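Local coordinates for protein alanine racemase 1 (Caldanaerobacter subterraneus subsp. tengcongensis MB4, PDB 4Y2W) that belongs to the alanine racemase family, pairing an N-terminal eight-stranded alpha/beta (TIM) barrel with a C-terminal, largely beta domain, at residues E174-R177 and D178-K181. The protein carries 1 engineered substitution. Residues are numbered along the deposited sequence; the frame is centred on the assembly and turned at random.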
ATOM      1  N   GLU A 174      22.930   9.141  -7.842  1.00 53.31           N
ATOM      2  CA  GLU A 174      23.468  10.459  -7.496  1.00 54.55           C
ATOM      3  C   GLU A 174      24.655  10.842  -8.392  1.00 55.94           C
ATOM      4  O   GLU A 174      25.125  11.982  -8.358  1.00 54.66           O
ATOM      5  CB  GLU A 174      23.884  10.502  -6.021  1.00 55.07           C
ATOM      6  CG  GLU A 174      22.724  10.580  -5.033  1.00 55.03           C
ATOM      7  CD  GLU A 174      22.027   9.249  -4.775  1.00 55.51           C
ATOM      8  OE1 GLU A 174      22.440   8.210  -5.337  1.00 54.16           O
ATOM      9  OE2 GLU A 174      21.051   9.245  -3.994  1.00 56.21           O
ATOM     10  N   ASP A 175      25.134   9.877  -9.176  1.00 57.29           N
ATOM     11  CA  ASP A 175      26.193  10.083 -10.163  1.00 57.62           C
ATOM     12  C   ASP A 175      27.518  10.515  -9.530  1.00 56.72           C
ATOM     13  O   ASP A 175      28.166  11.455  -9.990  1.00 56.95           O
ATOM     14  CB  ASP A 175      25.741  11.076 -11.245  1.00 58.33           C
ATOM     15  CG  ASP A 175      26.540  10.945 -12.532  1.00 58.30           C
ATOM     16  OD1 ASP A 175      26.928   9.813 -12.893  1.00 58.60           O
ATOM     17  OD2 ASP A 175      26.773  11.978 -13.190  1.00 58.33           O
ATOM     18  N   ASP A 176      27.901   9.821  -8.462  1.00 56.45           N
ATOM     19  CA  ASP A 176      29.240   9.925  -7.901  1.00 56.55           C
ATOM     20  C   ASP A 176      30.097   8.916  -8.655  1.00 59.01           C
ATOM     21  O   ASP A 176      30.180   7.744  -8.275  1.00 57.44           O
ATOM     22  CB  ASP A 176      29.225   9.629  -6.397  1.00 55.48           C
ATOM     23  CG  ASP A 176      30.582   9.827  -5.734  1.00 54.40           C
ATOM     24  OD1 ASP A 176      31.603   9.992  -6.440  1.00 53.47           O
ATOM     25  OD2 ASP A 176      30.623   9.813  -4.488  1.00 54.40           O
ATOM     26  N   ARG A 177      30.719   9.386  -9.734  1.00 61.82           N
ATOM     27  CA  ARG A 177      31.458   8.519 -10.655  1.00 62.64           C
ATOM     28  C   ARG A 177      32.703   7.928  -9.997  1.00 61.02           C
ATOM     29  O   ARG A 177      33.052   6.775 -10.250  1.00 61.64           O
ATOM     30  CB  ARG A 177      31.852   9.292 -11.918  1.00 64.52           C
ATOM     31  CG  ARG A 177      30.678   9.870 -12.702  1.00 66.41           C
ATOM     32  CD  ARG A 177      30.292   9.026 -13.913  1.00 68.07           C
ATOM     33  NE  ARG A 177      29.085   9.548 -14.565  1.00 69.33           N
ATOM     34  CZ  ARG A 177      28.715   9.298 -15.823  1.00 69.13           C
ATOM     35  NH1 ARG A 177      29.452   8.533 -16.622  1.00 70.87           N
ATOM     36  NH2 ARG A 177      27.592   9.832 -16.293  1.00 68.11           N
ATOM     37  N   ASP A 178      33.364   8.720  -9.156  1.00 59.15           N
ATOM     38  CA  ASP A 178      34.545   8.257  -8.424  1.00 59.12           C
ATOM     39  C   ASP A 178      34.236   7.079  -7.504  1.00 59.31           C
ATOM     40  O   ASP A 178      35.033   6.145  -7.404  1.00 60.01           O
ATOM     41  CB  ASP A 178      35.159   9.397  -7.603  1.00 57.41           C
ATOM     42  CG  ASP A 178      35.875  10.422  -8.465  1.00 56.47           C
ATOM     43  OD1 ASP A 178      35.678  10.433  -9.701  1.00 54.16           O
ATOM     44  OD2 ASP A 178      36.644  11.222  -7.896  1.00 56.31           O
ATOM     45  N   TYR A 179      33.085   7.125  -6.836  1.00 59.82           N
ATOM     46  CA  TYR A 179      32.682   6.042  -5.940  1.00 59.61           C
ATOM     47  C   TYR A 179      32.222   4.811  -6.721  1.00 60.61           C
ATOM     48  O   TYR A 179      32.541   3.685  -6.346  1.00 61.33           O
ATOM     49  CB  TYR A 179      31.590   6.502  -4.974  1.00 58.96           C
ATOM     50  CG  TYR A 179      31.525   5.673  -3.711  1.00 59.03           C
ATOM     51  CD1 TYR A 179      32.567   5.705  -2.791  1.00 59.25           C
ATOM     52  CD2 TYR A 179      30.429   4.861  -3.434  1.00 58.57           C
ATOM     53  CE1 TYR A 179      32.524   4.953  -1.631  1.00 59.40           C
ATOM     54  CE2 TYR A 179      30.377   4.105  -2.274  1.00 58.40           C
ATOM     55  CZ  TYR A 179      31.427   4.157  -1.375  1.00 59.18           C
ATOM     56  OH  TYR A 179      31.397   3.416  -0.217  1.00 59.17           O
ATOM     57  N   CYS A 180      31.483   5.023  -7.806  1.00 61.73           N
ATOM     58  CA  CYS A 180      31.097   3.924  -8.693  1.00 62.41           C
ATOM     59  C   CYS A 180      32.330   3.217  -9.266  1.00 63.74           C
ATOM     60  O   CYS A 180      32.404   1.988  -9.265  1.00 64.80           O
ATOM     61  CB  CYS A 180      30.204   4.425  -9.831  1.00 62.26           C
ATOM     62  SG  CYS A 180      28.520   4.876  -9.340  1.00 61.14           S
ATOM     63  N   LYS A 181      33.293   3.997  -9.750  1.00 64.76           N
ATOM     64  CA  LYS A 181      34.559   3.446 -10.241  1.00 64.89           C
ATOM     65  C   LYS A 181      35.268   2.697  -9.110  1.00 62.79           C
ATOM     66  O   LYS A 181      35.795   1.604  -9.320  1.00 63.03           O
ATOM     67  CB  LYS A 181      35.465   4.559 -10.802  1.00 66.59           C
ATOM     68  CG  LYS A 181      36.388   4.135 -11.940  1.00 67.28           C
ATOM     69  CD  LYS A 181      37.710   3.559 -11.452  1.00 68.16           C
ATOM     70  CE  LYS A 181      38.563   3.056 -12.611  1.00 68.88           C
ATOM     71  NZ  LYS A 181      37.960   1.884 -13.313  1.00 68.05           N
TER
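Asp176 and Tyr179 meet where the loop after strand 160-166 turns into helix 177-195, a worked example of N-capping. The side chain of Asp176 has CG anti to its own backbone N (chi1 -176°), which folds the carboxylate back over the first turn. There Asp176 OD1 accepts a hydrogen bond from Tyr179 N at 3.3 Å, the donor standing well above the carboxylate plane. The same amide makes a second, weak bond to Asp176 O, while Asp176 OD2 rests 3.5 Å from Tyr179 CB. The two side chains lie obliquely, carboxylate and ring planes 34° apart. Regular helical bonding starts at once: Cys180 N reaches Asp176 O at 3.1 Å, nearly straight and in the carbonyl plane, and Lys181 N takes Arg177 O at 2.8 Å. On the loop side, Arg177 NE forms a salt bridge with Asp175 OD1 at 2.7 Å, on the syn side but bent, the acceptor tilted from the guanidinium plane; it ties the first helical residue to the loop before it. Lys181 NZ forms a salt bridge with Asp185, and the Tyr179 ring receives Lys270 of the second subunit in a cation-pi contact, which brings this helix start to the dimer interface. The chemistry implies a cap that satisfies a first-turn amide otherwise lacking a good helical acceptor, and the negative charge of Asp176 probably interacts favourably with the positive end of the helix dipole.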